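Local coordinates for hypothetical protein (Legionella pneumophila subsp. pneumophila, PDB 2IM9) that is of unknown function but belongs to the N-acetylmuramoyl-L-alanine amidase-like family, so it may cleave amide bonds in peptidoglycan, at residues A[245-251]-A[309-315]; A[153-158]-A[219-223]. Residue numbers count along the deposited sequence, not the author numbering.

Interaction 1 (A[245-251]-A[309-315]); sequences AVIEIIR and IKGINIQ
Two antiparallel strands of the central sheet pair here, 246-251 with 311-315, axes 4.7 Å apart at closest and directions 143° apart. Hydrogen-bonded pairs are Val-246/Gln-315, Glu-248/Asn-313 and Ile-250/Gly-311; Ile-247/Ile-314 and Ile-249/Ile-312 are non-hydrogen-bonded, each at CA-CA 4.9 Å. The ladder runs Val-246 N to Gln-315 O (2.8 Å), Asn-313 N to Glu-248 O (2.9 Å), Ile-250 N to Gly-311 O (2.9 Å). Lys-310 N then bonds Ile-250 O (3.0 Å), so Lys-310 and Gly-311 both face Ile-250, a classic beta bulge. Gly-311, at phi/psi 169/-161, leaves no room for a CB beside the preceding carbonyl. On the face with Ile-247 and Ile-314, Ile-249 (m, m) sets CD1 3.8 Å from CG2 of Ile-312 (p, t). Beside the Glu-248 and Asn-313 side chains, a water lies within hydrogen-bonding distance of Val-246 O (3.1 Å) and Asn-313 OD1 (2.7 Å); Asn-313 ND2 bonds Asp-153 and Pro-220, Glu-248 bonds Asn-142. Strand 264-275 flanks 246-251 by backbone hydrogen bonds, and helix 296-303 packs against Ile-247, Ile-249 and Ile-312.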
loop_
_atom_site.group_PDB
_atom_site.type_symbol
_atom_site.label_atom_id
_atom_site.label_comp_id
_atom_site.label_asym_id
_atom_site.label_seq_id
_atom_site.Cartn_x
_atom_site.Cartn_y
_atom_site.Cartn_z
ATOM N N ALA A 245 -7.087 2.556 -10.385
ATOM C CA ALA A 245 -5.632 2.736 -10.282
ATOM C C ALA A 245 -5.220 2.834 -8.801
ATOM O O ALA A 245 -6.052 3.121 -7.924
ATOM C CB ALA A 245 -5.179 3.973 -11.045
ATOM N N VAL A 246 -3.947 2.556 -8.527
ATOM C CA VAL A 246 -3.377 2.754 -7.204
ATOM C C VAL A 246 -2.683 4.107 -7.207
ATOM O O VAL A 246 -1.838 4.365 -8.089
ATOM C CB VAL A 246 -2.348 1.636 -6.867
ATOM C CG1 VAL A 246 -1.612 1.963 -5.574
ATOM C CG2 VAL A 246 -3.066 0.245 -6.793
ATOM N N ILE A 247 -3.067 4.970 -6.256
ATOM C CA ILE A 247 -2.477 6.321 -6.118
ATOM C C ILE A 247 -1.595 6.366 -4.881
ATOM O O ILE A 247 -2.067 6.048 -3.785
ATOM C CB ILE A 247 -3.581 7.403 -5.934
ATOM C CG1 ILE A 247 -4.496 7.452 -7.162
ATOM C CG2 ILE A 247 -2.957 8.768 -5.684
ATOM C CD1 ILE A 247 -5.762 8.254 -6.887
ATOM N N GLU A 248 -0.327 6.728 -5.068
ATOM C CA GLU A 248 0.618 6.911 -3.957
ATOM C C GLU A 248 0.965 8.380 -3.760
ATOM O O GLU A 248 1.173 9.126 -4.728
ATOM C CB GLU A 248 1.894 6.088 -4.191
ATOM C CG GLU A 248 1.631 4.590 -4.202
ATOM C CD GLU A 248 2.774 3.740 -4.740
ATOM O OE1 GLU A 248 3.788 4.299 -5.209
ATOM O OE2 GLU A 248 2.644 2.496 -4.663
ATOM N N ILE A 249 1.053 8.787 -2.497
ATOM C CA ILE A 249 1.318 10.178 -2.174
ATOM C C ILE A 249 2.823 10.346 -1.969
ATOM O O ILE A 249 3.397 9.654 -1.127
ATOM C CB ILE A 249 0.535 10.617 -0.901
ATOM C CG1 ILE A 249 -0.984 10.399 -1.061
ATOM C CG2 ILE A 249 0.905 12.060 -0.522
ATOM C CD1 ILE A 249 -1.610 11.029 -2.313
ATOM N N ILE A 250 3.442 11.273 -2.712
ATOM C CA ILE A 250 4.903 11.333 -2.838
ATOM C C ILE A 250 5.509 12.539 -2.139
ATOM O O ILE A 250 5.046 13.673 -2.331
ATOM C CB ILE A 250 5.315 11.345 -4.352
ATOM C CG1 ILE A 250 4.650 10.170 -5.106
ATOM C CG2 ILE A 250 6.849 11.335 -4.508
ATOM C CD1 ILE A 250 4.884 8.784 -4.490
ATOM N N ARG A 251 6.538 12.278 -1.340
ATOM C CA ARG A 251 7.283 13.307 -0.637
ATOM C C ARG A 251 8.758 13.154 -1.046
ATOM O O ARG A 251 9.489 12.363 -0.439
ATOM C CB ARG A 251 7.104 13.135 0.866
ATOM C CG ARG A 251 5.656 13.224 1.334
ATOM C CD ARG A 251 5.547 13.406 2.810
ATOM N NE ARG A 251 4.217 13.093 3.301
ATOM C CZ ARG A 251 3.688 13.647 4.389
ATOM N NH1 ARG A 251 4.386 14.550 5.079
ATOM N NH2 ARG A 251 2.475 13.289 4.793
ATOM N N ILE A 309 4.871 17.201 0.910
ATOM C CA ILE A 309 4.094 16.482 -0.120
ATOM C C ILE A 309 4.144 17.279 -1.425
ATOM O O ILE A 309 3.813 18.459 -1.440
ATOM C CB ILE A 309 2.629 16.255 0.299
ATOM C CG1 ILE A 309 2.547 15.504 1.642
ATOM C CG2 ILE A 309 1.872 15.481 -0.805
ATOM C CD1 ILE A 309 1.127 15.524 2.269
ATOM N N LYS A 310 4.560 16.647 -2.519
ATOM C CA LYS A 310 4.734 17.380 -3.786
ATOM C C LYS A 310 3.961 16.804 -4.969
ATOM O O LYS A 310 3.936 17.416 -6.042
ATOM C CB LYS A 310 6.219 17.488 -4.172
ATOM C CG LYS A 310 7.075 18.328 -3.204
ATOM C CD LYS A 310 6.667 19.795 -3.223
ATOM C CE LYS A 310 7.405 20.597 -2.158
ATOM N NZ LYS A 310 7.025 22.037 -2.220
ATOM N N GLY A 311 3.384 15.616 -4.811
ATOM C CA GLY A 311 2.566 15.074 -5.910
ATOM C C GLY A 311 2.165 13.624 -5.761
ATOM O O GLY A 311 2.191 13.066 -4.653
ATOM N N ILE A 312 1.786 13.008 -6.879
ATOM C CA ILE A 312 1.261 11.632 -6.840
ATOM C C ILE A 312 1.869 10.691 -7.890
ATOM O O ILE A 312 2.242 11.119 -8.969
ATOM C CB ILE A 312 -0.274 11.622 -7.026
ATOM C CG1 ILE A 312 -0.696 12.231 -8.372
ATOM C CG2 ILE A 312 -0.947 12.298 -5.822
ATOM C CD1 ILE A 312 -2.216 12.111 -8.644
ATOM N N ASN A 313 1.929 9.407 -7.554
ATOM C CA ASN A 313 2.357 8.352 -8.480
ATOM C C ASN A 313 1.131 7.508 -8.785
ATOM O O ASN A 313 0.290 7.301 -7.906
ATOM C CB ASN A 313 3.493 7.525 -7.837
ATOM C CG ASN A 313 3.873 6.288 -8.643
ATOM O OD1 ASN A 313 3.209 5.248 -8.578
ATOM N ND2 ASN A 313 4.962 6.383 -9.373
ATOM N N ILE A 314 1.032 7.040 -10.034
ATOM C CA ILE A 314 -0.139 6.266 -10.470
ATOM C C ILE A 314 0.308 4.939 -11.073
ATOM O O ILE A 314 1.143 4.902 -11.977
ATOM C CB ILE A 314 -0.998 7.037 -11.523
ATOM C CG1 ILE A 314 -1.386 8.445 -11.027
ATOM C CG2 ILE A 314 -2.276 6.264 -11.860
ATOM C CD1 ILE A 314 -0.387 9.530 -11.372
ATOM N N GLN A 315 -0.274 3.849 -10.563
ATOM C CA GLN A 315 -0.020 2.506 -11.076
ATOM C C GLN A 315 -1.333 1.837 -11.428
ATOM O O GLN A 315 -2.379 2.145 -10.847
ATOM C CB GLN A 315 0.670 1.673 -10.015
ATOM C CG GLN A 315 2.108 2.086 -9.784
ATOM C CD GLN A 315 2.740 1.222 -8.749
ATOM O OE1 GLN A 315 2.425 1.339 -7.555
ATOM N NE2 GLN A 315 3.622 0.323 -9.186
HETATM O O HOH W 1 1.092 4.094 -7.286
#

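Interaction 2 (A[153-158]-A[219-223]); sequences DITFSI and VPYIP
Thr-155 overlaps Pro-220, CB to CB 3.8 Å, and its CG2 reaches both Tyr-221 CA and Ile-222 CG1, each at 3.7 Å. It opens a 3-10 turn, 155-157, that follows strand 151-153 and packs on the face of strand 219-223 carrying Pro-220 and Ile-222, with the CA atoms of Thr-155 and Pro-220 6.2 Å apart. Asp-153 (chi1 t) forms an Asx turn: its OD1 accepts from Thr-155 N (2.9 Å) and Thr-155 OG1 (2.7 Å), with the threonine at chi1 m. Ser-157 N bonds Ile-154 O (2.9 Å). Pro-220 also receives Phe-156, CE1 to CB 3.6 Å, the ring oblique to it, and Asp-153 OD2 lies 3.3 Å from Pro-220 CD. Ile-158 and Ile-222 (both m, t) meet CD1 to CD1 at 3.7 Å. Phe-156 also meets the Tyr-169 ring. With no hydrogen bond between the segments and 307 Å² buried, they join by van der Waals packing: Asp-153 OD1 shapes the turn, while Asp-153 OD2, Thr-155 OG1 and Pro-220 O hydrogen-bond to Asn-313 and Ile-314, so polar links run through that third strand.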
loop_
_atom_site.group_PDB
_atom_site.type_symbol
_atom_site.label_atom_id
_atom_site.label_comp_id
_atom_site.label_asym_id
_atom_site.label_seq_id
_atom_site.Cartn_x
_atom_site.Cartn_y
_atom_site.Cartn_z
ATOM N N ASP A 153 3.609 1.139 -13.647
ATOM C CA ASP A 153 3.634 2.565 -13.322
ATOM C C ASP A 153 3.268 3.310 -14.602
ATOM O O ASP A 153 3.966 3.187 -15.629
ATOM C CB ASP A 153 5.035 2.952 -12.822
ATOM C CG ASP A 153 5.113 4.372 -12.259
ATOM O OD1 ASP A 153 4.457 5.275 -12.827
ATOM O OD2 ASP A 153 5.861 4.592 -11.274
ATOM N N ILE A 154 2.171 4.055 -14.554
ATOM C CA ILE A 154 1.727 4.837 -15.709
ATOM C C ILE A 154 1.818 6.353 -15.505
ATOM O O ILE A 154 1.294 7.124 -16.318
ATOM C CB ILE A 154 0.309 4.438 -16.154
ATOM C CG1 ILE A 154 -0.738 4.761 -15.081
ATOM C CG2 ILE A 154 0.278 2.947 -16.520
ATOM C CD1 ILE A 154 -2.108 5.014 -15.677
ATOM N N THR A 155 2.514 6.777 -14.447
ATOM C CA THR A 155 2.626 8.200 -14.096
ATOM C C THR A 155 3.016 9.082 -15.282
ATOM O O THR A 155 2.364 10.108 -15.545
ATOM C CB THR A 155 3.616 8.395 -12.930
ATOM O OG1 THR A 155 3.274 7.477 -11.870
ATOM C CG2 THR A 155 3.581 9.831 -12.410
ATOM N N PHE A 156 4.056 8.677 -16.013
ATOM C CA PHE A 156 4.522 9.496 -17.147
ATOM C C PHE A 156 3.530 9.563 -18.315
ATOM O O PHE A 156 3.622 10.478 -19.141
ATOM C CB PHE A 156 5.886 9.028 -17.667
ATOM C CG PHE A 156 7.049 9.689 -16.984
ATOM C CD1 PHE A 156 7.629 9.116 -15.858
ATOM C CD2 PHE A 156 7.575 10.889 -17.483
ATOM C CE1 PHE A 156 8.716 9.737 -15.226
ATOM C CE2 PHE A 156 8.662 11.518 -16.858
ATOM C CZ PHE A 156 9.234 10.940 -15.734
ATOM N N SER A 157 2.620 8.594 -18.405
ATOM C CA SER A 157 1.637 8.563 -19.491
ATOM C C SER A 157 0.512 9.586 -19.298
ATOM O O SER A 157 -0.347 9.755 -20.177
ATOM C CB SER A 157 1.032 7.169 -19.632
ATOM O OG SER A 157 0.031 6.974 -18.645
ATOM N N ILE A 158 0.501 10.254 -18.155
ATOM C CA ILE A 158 -0.496 11.279 -17.896
ATOM C C ILE A 158 0.117 12.583 -18.379
ATOM O O ILE A 158 0.957 13.172 -17.707
ATOM C CB ILE A 158 -0.920 11.298 -16.421
ATOM C CG1 ILE A 158 -1.642 9.979 -16.102
ATOM C CG2 ILE A 158 -1.842 12.503 -16.133
ATOM C CD1 ILE A 158 -1.667 9.637 -14.684
ATOM N N VAL A 219 11.083 7.315 -8.127
ATOM C CA VAL A 219 9.625 7.244 -8.118
ATOM C C VAL A 219 9.055 8.374 -8.959
ATOM O O VAL A 219 9.127 9.540 -8.549
ATOM C CB VAL A 219 9.063 7.379 -6.691
ATOM C CG1 VAL A 219 7.517 7.297 -6.723
ATOM C CG2 VAL A 219 9.670 6.284 -5.761
ATOM N N PRO A 220 8.452 8.034 -10.117
ATOM C CA PRO A 220 7.831 9.114 -10.887
ATOM C C PRO A 220 6.681 9.748 -10.117
ATOM O O PRO A 220 5.973 9.052 -9.362
ATOM C CB PRO A 220 7.306 8.396 -12.138
ATOM C CG PRO A 220 8.171 7.162 -12.246
ATOM C CD PRO A 220 8.328 6.735 -10.811
ATOM N N TYR A 221 6.487 11.050 -10.287
ATOM C CA TYR A 221 5.295 11.685 -9.703
ATOM C C TYR A 221 4.845 12.859 -10.543
ATOM O O TYR A 221 5.669 13.553 -11.171
ATOM C CB TYR A 221 5.497 12.098 -8.226
ATOM C CG TYR A 221 6.425 13.280 -8.005
ATOM C CD1 TYR A 221 5.909 14.566 -7.783
ATOM C CD2 TYR A 221 7.816 13.119 -8.003
ATOM C CE1 TYR A 221 6.758 15.665 -7.559
ATOM C CE2 TYR A 221 8.675 14.240 -7.813
ATOM C CZ TYR A 221 8.133 15.486 -7.585
ATOM O OH TYR A 221 8.974 16.573 -7.373
ATOM N N ILE A 222 3.525 13.048 -10.571
ATOM C CA ILE A 222 2.948 14.231 -11.198
ATOM C C ILE A 222 2.919 15.287 -10.111
ATOM O O ILE A 222 2.286 15.093 -9.069
ATOM C CB ILE A 222 1.522 13.980 -11.671
ATOM C CG1 ILE A 222 1.477 12.831 -12.684
ATOM C CG2 ILE A 222 0.945 15.232 -12.360
ATOM C CD1 ILE A 222 0.064 12.402 -12.985
ATOM N N PRO A 223 3.613 16.408 -10.339
ATOM C CA PRO A 223 3.736 17.458 -9.332
ATOM C C PRO A 223 2.476 18.313 -9.180
ATOM O O PRO A 223 1.725 18.492 -10.150
ATOM C CB PRO A 223 4.857 18.330 -9.902
ATOM C CG PRO A 223 4.739 18.181 -11.333
ATOM C CD PRO A 223 4.357 16.749 -11.567
#

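Strand 311-317 joins the two contacts, whose centres lie 8 Å apart. In interaction 1 it pairs with strand 246-254; beyond Gly-311, its other edge meets both segments of interaction 2. Ile-222 N lies 2.8 Å from Ile-312 O, a probable hydrogen bond that continues the sheet into strand 214-223, while Thr-155 OG1 takes a hydrogen bond from Ile-314 N. Asn-313 is the polar junction: its ND2 is 2.8 Å from Asp-153 OD2, probably hydrogen-bonded, and also bonds Pro-220 O, so one side chain bonds to both segments, which share no direct hydrogen bond. An apolar bridge accompanies it, Ile-314 CD1 to Ile-222 CD1 at 3.3 Å in the conformer given here. No ligand or catalytic residue is identified in either contact.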